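Long-range contact in putative N-acetylmuramoyl-L-alanine amidase (PDB 3CZX), which probably hydrolyses, with the help of a bound zinc ion, the link between N-acetylmuramoyl residues and L-amino acids in cell-wall glycopeptides: residues 93-106 against 131-144. Numbering follows the deposited sequence.
Sequences LSTPKNKRWCQVLG and HSRLAYAQAGGIVF
Leu-93 and Val-143 form an antiparallel, hydrogen-bonded pair where strands 91-94 and 142-145 adjoin in the mixed sheet of the amidase fold. Leu-93 N donates to Val-143 O (2.9 Å) and Val-143 N to Leu-93 O (3.0 Å). On the face shared by these two side chains, with CG trans to its backbone N (chi1 179°) and chi2 at 73°, Leu-93 points CD2 at the side chains of helix 134-138, where it meets Leu-134 CD1 at a tight 3.4 Å and Ala-137 CB at 3.8 Å. Beyond the pair, Ser-94 OG donates to Gly-141 O (2.8 Å) from above the carbonyl plane, at the Schellman motif that closes that helix with Gly-140 at positive phi; Gly-141 N itself bonds back to Tyr-136 O. Helix 99-113 covers the other face. Ile-142 spreads its branches against it, CD1 against Trp-101 CB (3.7 Å) and CG2 against Cys-102 SG (3.8 Å), while Leu-105 lays CB over one face of the Phe-144 ring in a CH-pi contact, 4.1 Å from the centroid. Strand 73-77 flanks 142-145 on the side away from 91-94, helix 152-177 packs against Trp-101 and Leu-105, and His-131, ahead of helix 134-138, meets the zinc ligand His-78 edge-to-face.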
ATOM      1  N   LEU A  93     -13.995  12.522  13.634  1.00 14.00           N
ATOM      2  CA  LEU A  93     -14.105  13.481  14.715  1.00 13.72           C
ATOM      3  C   LEU A  93     -13.628  14.812  14.204  1.00 12.84           C
ATOM      4  O   LEU A  93     -12.523  14.899  13.708  1.00 11.78           O
ATOM      5  CB  LEU A  93     -13.194  13.055  15.873  1.00 14.51           C
ATOM      6  CG  LEU A  93     -13.140  13.920  17.103  1.00 16.47           C
ATOM      7  CD1 LEU A  93     -14.470  13.716  17.865  1.00 17.66           C
ATOM      8  CD2 LEU A  93     -11.867  13.588  18.010  1.00 17.15           C
ATOM      9  N   SER A  94     -14.443  15.869  14.327  1.00 12.23           N
ATOM     10  CA  SER A  94     -13.958  17.189  13.947  1.00 12.45           C
ATOM     11  C   SER A  94     -14.851  18.243  14.573  1.00 12.65           C
ATOM     12  O   SER A  94     -15.773  17.912  15.294  1.00 12.45           O
ATOM     13  CB  SER A  94     -13.937  17.328  12.429  1.00 12.94           C
ATOM     14  OG  SER A  94     -13.213  18.461  11.974  1.00 13.48           O
ATOM     15  N   THR A  95     -14.557  19.487  14.249  1.00 13.32           N
ATOM     16  CA  THR A  95     -15.472  20.613  14.562  1.00 13.48           C
ATOM     17  C   THR A  95     -16.728  20.540  13.676  1.00 13.60           C
ATOM     18  O   THR A  95     -16.701  20.016  12.565  1.00 12.44           O
ATOM     19  CB  THR A  95     -14.765  21.958  14.265  1.00 14.03           C
ATOM     20  OG1 THR A  95     -14.228  21.961  12.933  1.00 16.62           O
ATOM     21  CG2 THR A  95     -13.613  22.227  15.236  1.00 14.67           C
ATOM     22  N   PRO A  96     -17.844  21.110  14.144  1.00 13.65           N
ATOM     23  CA  PRO A  96     -19.031  21.169  13.323  1.00 14.02           C
ATOM     24  C   PRO A  96     -18.873  21.761  11.933  1.00 12.53           C
ATOM     25  O   PRO A  96     -19.561  21.350  10.990  1.00 13.27           O
ATOM     26  CB  PRO A  96     -19.987  22.011  14.180  1.00 14.04           C
ATOM     27  CG  PRO A  96     -19.581  21.687  15.547  1.00 14.14           C
ATOM     28  CD  PRO A  96     -18.089  21.627  15.501  1.00 14.36           C
ATOM     29  N   LYS A  97     -17.962  22.706  11.779  1.00 13.72           N
ATOM     30  CA  LYS A  97     -17.628  23.226  10.456  1.00 13.47           C
ATOM     31  C   LYS A  97     -17.405  22.100   9.423  1.00 12.50           C
ATOM     32  O   LYS A  97     -17.778  22.209   8.255  1.00 11.32           O
ATOM     33  CB  LYS A  97     -16.344  24.094  10.533  1.00 12.75           C
ATOM     34  CG  LYS A  97     -15.861  24.604   9.186  1.00 16.30           C
ATOM     35  CD  LYS A  97     -14.661  25.529   9.256  1.00 17.97           C
ATOM     36  CE  LYS A  97     -14.068  25.716   7.851  1.00 21.40           C
ATOM     37  NZ  LYS A  97     -12.922  26.638   7.745  1.00 25.06           N
ATOM     38  N   ASN A  98     -16.743  21.047   9.882  1.00 12.01           N
ATOM     39  CA  ASN A  98     -16.354  19.923   9.040  1.00 12.17           C
ATOM     40  C   ASN A  98     -17.372  18.755   9.013  1.00 12.27           C
ATOM     41  O   ASN A  98     -17.060  17.685   8.508  1.00 10.54           O
ATOM     42  CB  ASN A  98     -15.006  19.413   9.572  1.00 12.11           C
ATOM     43  CG  ASN A  98     -13.865  20.364   9.254  1.00 15.07           C
ATOM     44  OD1 ASN A  98     -13.090  20.760  10.127  1.00 21.97           O
ATOM     45  ND2 ASN A  98     -13.718  20.675   8.009  1.00 16.86           N
ATOM     46  N   LYS A  99     -18.583  18.944   9.535  1.00 12.10           N
ATOM     47  CA  LYS A  99     -19.561  17.841   9.559  1.00 12.23           C
ATOM     48  C   LYS A  99     -19.836  17.267   8.159  1.00 12.22           C
ATOM     49  O   LYS A  99     -19.798  16.055   7.966  1.00 11.65           O
ATOM     50  CB  LYS A  99     -20.859  18.294  10.229  1.00 12.92           C
ATOM     51  CG  LYS A  99     -21.988  17.284  10.163  1.00 13.96           C
ATOM     52  CD  LYS A  99     -23.307  17.948  10.586  1.00 17.06           C
ATOM     53  CE  LYS A  99     -23.400  18.113  12.017  1.00 22.64           C
ATOM     54  NZ  LYS A  99     -24.852  18.425  12.283  1.00 20.35           N
ATOM     55  N   ARG A 100     -20.082  18.124   7.194  1.00 11.77           N
ATOM     56  CA  ARG A 100     -20.331  17.669   5.847  1.00 12.07           C
ATOM     57  C   ARG A 100     -19.146  16.883   5.330  1.00 11.35           C
ATOM     58  O   ARG A 100     -19.338  15.807   4.799  1.00 11.10           O
ATOM     59  CB  ARG A 100     -20.653  18.858   4.948  1.00 13.09           C
ATOM     60  CG  ARG A 100     -20.638  18.593   3.482  1.00 16.31           C
ATOM     61  CD  ARG A 100     -21.559  17.554   3.024  1.00 21.09           C
ATOM     62  NE  ARG A 100     -21.502  17.496   1.562  1.00 23.61           N
ATOM     63  CZ  ARG A 100     -22.204  16.645   0.820  1.00 26.74           C
ATOM     64  NH1 ARG A 100     -23.009  15.753   1.401  1.00 30.25           N
ATOM     65  NH2 ARG A 100     -22.085  16.659  -0.503  1.00 25.52           N
ATOM     66  N   TRP A 101     -17.922  17.374   5.515  1.00 12.14           N
ATOM     67  CA  TRP A 101     -16.765  16.618   5.045  1.00 11.87           C
ATOM     68  C   TRP A 101     -16.673  15.253   5.710  1.00 11.50           C
ATOM     69  O   TRP A 101     -16.401  14.261   5.039  1.00 10.33           O
ATOM     70  CB  TRP A 101     -15.468  17.364   5.298  1.00 12.98           C
ATOM     71  CG  TRP A 101     -15.062  18.237   4.227  1.00 13.96           C
ATOM     72  CD1 TRP A 101     -14.955  19.585   4.284  1.00 15.73           C
ATOM     73  CD2 TRP A 101     -14.643  17.851   2.909  1.00 13.06           C
ATOM     74  NE1 TRP A 101     -14.492  20.074   3.086  1.00 17.23           N
ATOM     75  CE2 TRP A 101     -14.290  19.023   2.225  1.00 14.23           C
ATOM     76  CE3 TRP A 101     -14.499  16.620   2.257  1.00 14.96           C
ATOM     77  CZ2 TRP A 101     -13.846  19.006   0.892  1.00 16.73           C
ATOM     78  CZ3 TRP A 101     -14.049  16.606   0.918  1.00 15.72           C
ATOM     79  CH2 TRP A 101     -13.722  17.793   0.273  1.00 14.54           C
ATOM     80  N   CYS A 102     -16.910  15.206   7.021  1.00  9.83           N
ATOM     81  CA  CYS A 102     -16.910  13.914   7.771  1.00 10.02           C
ATOM     82  C   CYS A 102     -17.916  12.942   7.180  1.00  9.88           C
ATOM     83  O   CYS A 102     -17.642  11.726   7.103  1.00 11.02           O
ATOM     84  CB  CYS A 102     -17.215  14.163   9.256  1.00  9.62           C
ATOM     85  SG  CYS A 102     -15.866  14.997  10.114  1.00 11.35           S
ATOM     86  N   GLN A 103     -19.064  13.473   6.783  1.00 10.27           N
ATOM     87  CA  GLN A 103     -20.162  12.659   6.253  1.00 10.90           C
ATOM     88  C   GLN A 103     -19.833  12.174   4.826  1.00 10.48           C
ATOM     89  O   GLN A 103     -20.104  11.015   4.477  1.00  9.96           O
ATOM     90  CB  GLN A 103     -21.485  13.422   6.313  1.00 10.56           C
ATOM     91  CG  GLN A 103     -21.963  13.576   7.746  1.00 11.18           C
ATOM     92  CD  GLN A 103     -23.153  14.470   7.937  1.00 13.02           C
ATOM     93  OE1 GLN A 103     -23.445  15.363   7.101  1.00 15.34           O
ATOM     94  NE2 GLN A 103     -23.837  14.268   9.059  1.00 13.22           N
ATOM     95  N   VAL A 104     -19.213  13.038   4.024  1.00 10.76           N
ATOM     96  CA  VAL A 104     -18.758  12.657   2.667  1.00 10.87           C
ATOM     97  C   VAL A 104     -17.750  11.500   2.765  1.00 10.54           C
ATOM     98  O   VAL A 104     -17.874  10.495   2.060  1.00 11.78           O
ATOM     99  CB  VAL A 104     -18.097  13.856   1.949  1.00 11.27           C
ATOM    100  CG1 VAL A 104     -17.373  13.433   0.676  1.00 13.27           C
ATOM    101  CG2 VAL A 104     -19.139  14.930   1.644  1.00 13.41           C
ATOM    102  N   LEU A 105     -16.779  11.642   3.664  1.00  9.58           N
ATOM    103  CA  LEU A 105     -15.735  10.602   3.855  1.00  9.35           C
ATOM    104  C   LEU A 105     -16.369   9.312   4.340  1.00  9.21           C
ATOM    105  O   LEU A 105     -16.078   8.235   3.848  1.00 11.19           O
ATOM    106  CB  LEU A 105     -14.678  11.040   4.860  1.00  9.52           C
ATOM    107  CG  LEU A 105     -13.856  12.267   4.396  1.00  8.90           C
ATOM    108  CD1 LEU A 105     -13.101  12.855   5.587  1.00 10.86           C
ATOM    109  CD2 LEU A 105     -12.896  11.883   3.254  1.00 13.22           C
ATOM    110  N   GLY A 106     -17.222   9.418   5.359  1.00  8.98           N
ATOM    111  CA  GLY A 106     -17.812   8.226   5.976  1.00  9.40           C
ATOM    112  C   GLY A 106     -18.676   7.442   4.989  1.00 10.13           C
ATOM    113  O   GLY A 106     -18.594   6.205   4.886  1.00 11.62           O
ATOM    114  N   HIS A 131      -9.588  11.466  22.389  1.00 28.43           N
ATOM    115  CA  HIS A 131      -8.631  10.973  21.380  1.00 28.47           C
ATOM    116  C   HIS A 131      -7.217  11.509  21.602  1.00 28.51           C
ATOM    117  O   HIS A 131      -7.044  12.655  21.994  1.00 29.20           O
ATOM    118  CB  HIS A 131      -9.116  11.335  19.956  1.00 27.89           C
ATOM    119  CG  HIS A 131      -8.446  10.533  18.877  1.00 25.84           C
ATOM    120  ND1 HIS A 131      -7.251  10.915  18.305  1.00 21.04           N
ATOM    121  CD2 HIS A 131      -8.786   9.356  18.298  1.00 23.26           C
ATOM    122  CE1 HIS A 131      -6.889  10.008  17.408  1.00 21.92           C
ATOM    123  NE2 HIS A 131      -7.804   9.052  17.386  1.00 21.26           N
ATOM    124  N   SER A 132      -6.196  10.688  21.328  1.00 28.61           N
ATOM    125  CA  SER A 132      -4.788  11.144  21.373  1.00 28.50           C
ATOM    126  C   SER A 132      -4.495  12.376  20.512  1.00 28.18           C
ATOM    127  O   SER A 132      -3.600  13.175  20.825  1.00 28.59           O
ATOM    128  CB  SER A 132      -3.826   9.992  20.983  1.00 28.79           C
ATOM    129  OG  SER A 132      -3.766   9.759  19.582  1.00 29.05           O
ATOM    130  N   ARG A 133      -5.252  12.539  19.425  1.00 27.57           N
ATOM    131  CA  ARG A 133      -5.088  13.653  18.517  1.00 27.32           C
ATOM    132  C   ARG A 133      -6.354  14.514  18.484  1.00 27.23           C
ATOM    133  O   ARG A 133      -6.641  15.175  17.478  1.00 27.64           O
ATOM    134  CB  ARG A 133      -4.753  13.142  17.105  1.00 27.18           C
ATOM    135  CG  ARG A 133      -3.462  12.337  17.042  1.00 26.20           C
ATOM    136  CD  ARG A 133      -2.256  13.250  17.055  1.00 24.88           C
ATOM    137  NE  ARG A 133      -1.873  13.642  15.708  1.00 23.37           N
ATOM    138  CZ  ARG A 133      -0.752  14.286  15.388  1.00 24.93           C
ATOM    139  NH1 ARG A 133       0.092  14.692  16.327  1.00 26.06           N
ATOM    140  NH2 ARG A 133      -0.485  14.561  14.113  1.00 26.43           N
ATOM    141  N   LEU A 134      -7.104  14.518  19.590  1.00 26.84           N
ATOM    142  CA  LEU A 134      -8.252  15.425  19.736  1.00 26.45           C
ATOM    143  C   LEU A 134      -7.856  16.855  19.400  1.00 26.19           C
ATOM    144  O   LEU A 134      -8.640  17.591  18.784  1.00 26.89           O
ATOM    145  CB  LEU A 134      -8.804  15.353  21.160  1.00 26.34           C
ATOM    146  CG  LEU A 134     -10.104  16.101  21.473  1.00 27.38           C
ATOM    147  CD1 LEU A 134     -11.254  15.629  20.597  1.00 29.45           C
ATOM    148  CD2 LEU A 134     -10.435  15.884  22.953  1.00 26.95           C
ATOM    149  N   ALA A 135      -6.626  17.253  19.764  1.00 25.49           N
ATOM    150  CA  ALA A 135      -6.120  18.605  19.414  1.00 24.48           C
ATOM    151  C   ALA A 135      -6.149  18.921  17.910  1.00 23.99           C
ATOM    152  O   ALA A 135      -6.391  20.071  17.506  1.00 24.52           O
ATOM    153  CB  ALA A 135      -4.705  18.811  19.957  1.00 25.40           C
ATOM    154  N   TYR A 136      -5.911  17.890  17.092  1.00 22.93           N
ATOM    155  CA  TYR A 136      -5.977  17.984  15.615  1.00 21.87           C
ATOM    156  C   TYR A 136      -7.410  18.273  15.176  1.00 21.07           C
ATOM    157  O   TYR A 136      -7.642  19.139  14.337  1.00 18.90           O
ATOM    158  CB  TYR A 136      -5.492  16.659  15.012  1.00 21.51           C
ATOM    159  CG  TYR A 136      -5.254  16.585  13.511  1.00 21.15           C
ATOM    160  CD1 TYR A 136      -3.955  16.604  12.989  1.00 21.88           C
ATOM    161  CD2 TYR A 136      -6.307  16.384  12.621  1.00 17.37           C
ATOM    162  CE1 TYR A 136      -3.716  16.492  11.615  1.00 20.02           C
ATOM    163  CE2 TYR A 136      -6.087  16.308  11.270  1.00 18.29           C
ATOM    164  CZ  TYR A 136      -4.788  16.337  10.760  1.00 19.69           C
ATOM    165  OH  TYR A 136      -4.536  16.191   9.414  1.00 20.15           O
ATOM    166  N   ALA A 137      -8.350  17.547  15.771  1.00 20.77           N
ATOM    167  CA  ALA A 137      -9.785  17.761  15.528  1.00 21.45           C
ATOM    168  C   ALA A 137     -10.217  19.145  16.018  1.00 21.78           C
ATOM    169  O   ALA A 137     -10.881  19.888  15.294  1.00 22.05           O
ATOM    170  CB  ALA A 137     -10.628  16.646  16.200  1.00 20.65           C
ATOM    171  N   GLN A 138      -9.818  19.501  17.242  1.00 22.68           N
ATOM    172  CA  GLN A 138     -10.131  20.845  17.784  1.00 23.69           C
ATOM    173  C   GLN A 138      -9.619  21.984  16.916  1.00 23.78           C
ATOM    174  O   GLN A 138     -10.277  23.047  16.788  1.00 24.50           O
ATOM    175  CB  GLN A 138      -9.626  20.977  19.222  1.00 24.37           C
ATOM    176  CG  GLN A 138     -10.357  20.046  20.165  1.00 26.01           C
ATOM    177  CD  GLN A 138      -9.749  19.988  21.554  1.00 26.99           C
ATOM    178  OE1 GLN A 138      -8.537  20.197  21.735  1.00 31.66           O
ATOM    179  NE2 GLN A 138     -10.585  19.672  22.544  1.00 29.66           N
ATOM    180  N   ALA A 139      -8.458  21.773  16.284  1.00 23.37           N
ATOM    181  CA  ALA A 139      -7.858  22.788  15.420  1.00 22.88           C
ATOM    182  C   ALA A 139      -8.526  22.902  14.059  1.00 23.01           C
ATOM    183  O   ALA A 139      -8.120  23.736  13.255  1.00 24.27           O
ATOM    184  CB  ALA A 139      -6.380  22.513  15.255  1.00 23.00           C
ATOM    185  N   GLY A 140      -9.524  22.053  13.787  1.00 21.52           N
ATOM    186  CA  GLY A 140     -10.236  22.059  12.515  1.00 20.68           C
ATOM    187  C   GLY A 140      -9.782  21.015  11.498  1.00 19.15           C
ATOM    188  O   GLY A 140     -10.172  21.049  10.333  1.00 19.84           O
ATOM    189  N   GLY A 141      -8.950  20.086  11.936  1.00 17.06           N
ATOM    190  CA  GLY A 141      -8.656  18.902  11.141  1.00 14.44           C
ATOM    191  C   GLY A 141      -9.712  17.844  11.426  1.00 13.98           C
ATOM    192  O   GLY A 141     -10.488  17.957  12.384  1.00 13.51           O
ATOM    193  N   ILE A 142      -9.672  16.778  10.639  1.00 11.86           N
ATOM    194  CA  ILE A 142     -10.617  15.643  10.774  1.00 11.73           C
ATOM    195  C   ILE A 142      -9.815  14.407  11.161  1.00 11.74           C
ATOM    196  O   ILE A 142      -8.893  14.031  10.433  1.00 11.27           O
ATOM    197  CB  ILE A 142     -11.302  15.383   9.425  1.00 10.06           C
ATOM    198  CG1 ILE A 142     -12.097  16.622   8.964  1.00 10.14           C
ATOM    199  CG2 ILE A 142     -12.231  14.128   9.473  1.00 11.36           C
ATOM    200  CD1 ILE A 142     -12.594  16.501   7.545  1.00 11.64           C
ATOM    201  N   VAL A 143     -10.127  13.828  12.311  1.00 11.92           N
ATOM    202  CA  VAL A 143      -9.533  12.554  12.726  1.00 11.72           C
ATOM    203  C   VAL A 143     -10.461  11.480  12.213  1.00 11.25           C
ATOM    204  O   VAL A 143     -11.551  11.278  12.752  1.00 11.47           O
ATOM    205  CB  VAL A 143      -9.363  12.488  14.264  1.00 12.90           C
ATOM    206  CG1 VAL A 143      -8.944  11.070  14.739  1.00 14.95           C
ATOM    207  CG2 VAL A 143      -8.380  13.545  14.710  1.00 12.82           C
ATOM    208  N   PHE A 144     -10.029  10.796  11.142  1.00 10.70           N
ATOM    209  CA  PHE A 144     -10.877   9.804  10.464  1.00 10.59           C
ATOM    210  C   PHE A 144     -10.514   8.401  10.900  1.00 10.88           C
ATOM    211  O   PHE A 144      -9.362   7.994  10.734  1.00 10.76           O
ATOM    212  CB  PHE A 144     -10.740   9.972   8.930  1.00  9.96           C
ATOM    213  CG  PHE A 144     -11.726   9.185   8.105  1.00 11.16           C
ATOM    214  CD1 PHE A 144     -12.988   8.897   8.559  1.00 10.30           C
ATOM    215  CD2 PHE A 144     -11.383   8.773   6.823  1.00 11.80           C
ATOM    216  CE1 PHE A 144     -13.901   8.196   7.760  1.00 11.13           C
ATOM    217  CE2 PHE A 144     -12.278   8.092   6.054  1.00 12.98           C
ATOM    218  CZ  PHE A 144     -13.523   7.791   6.506  1.00 11.88           C
TER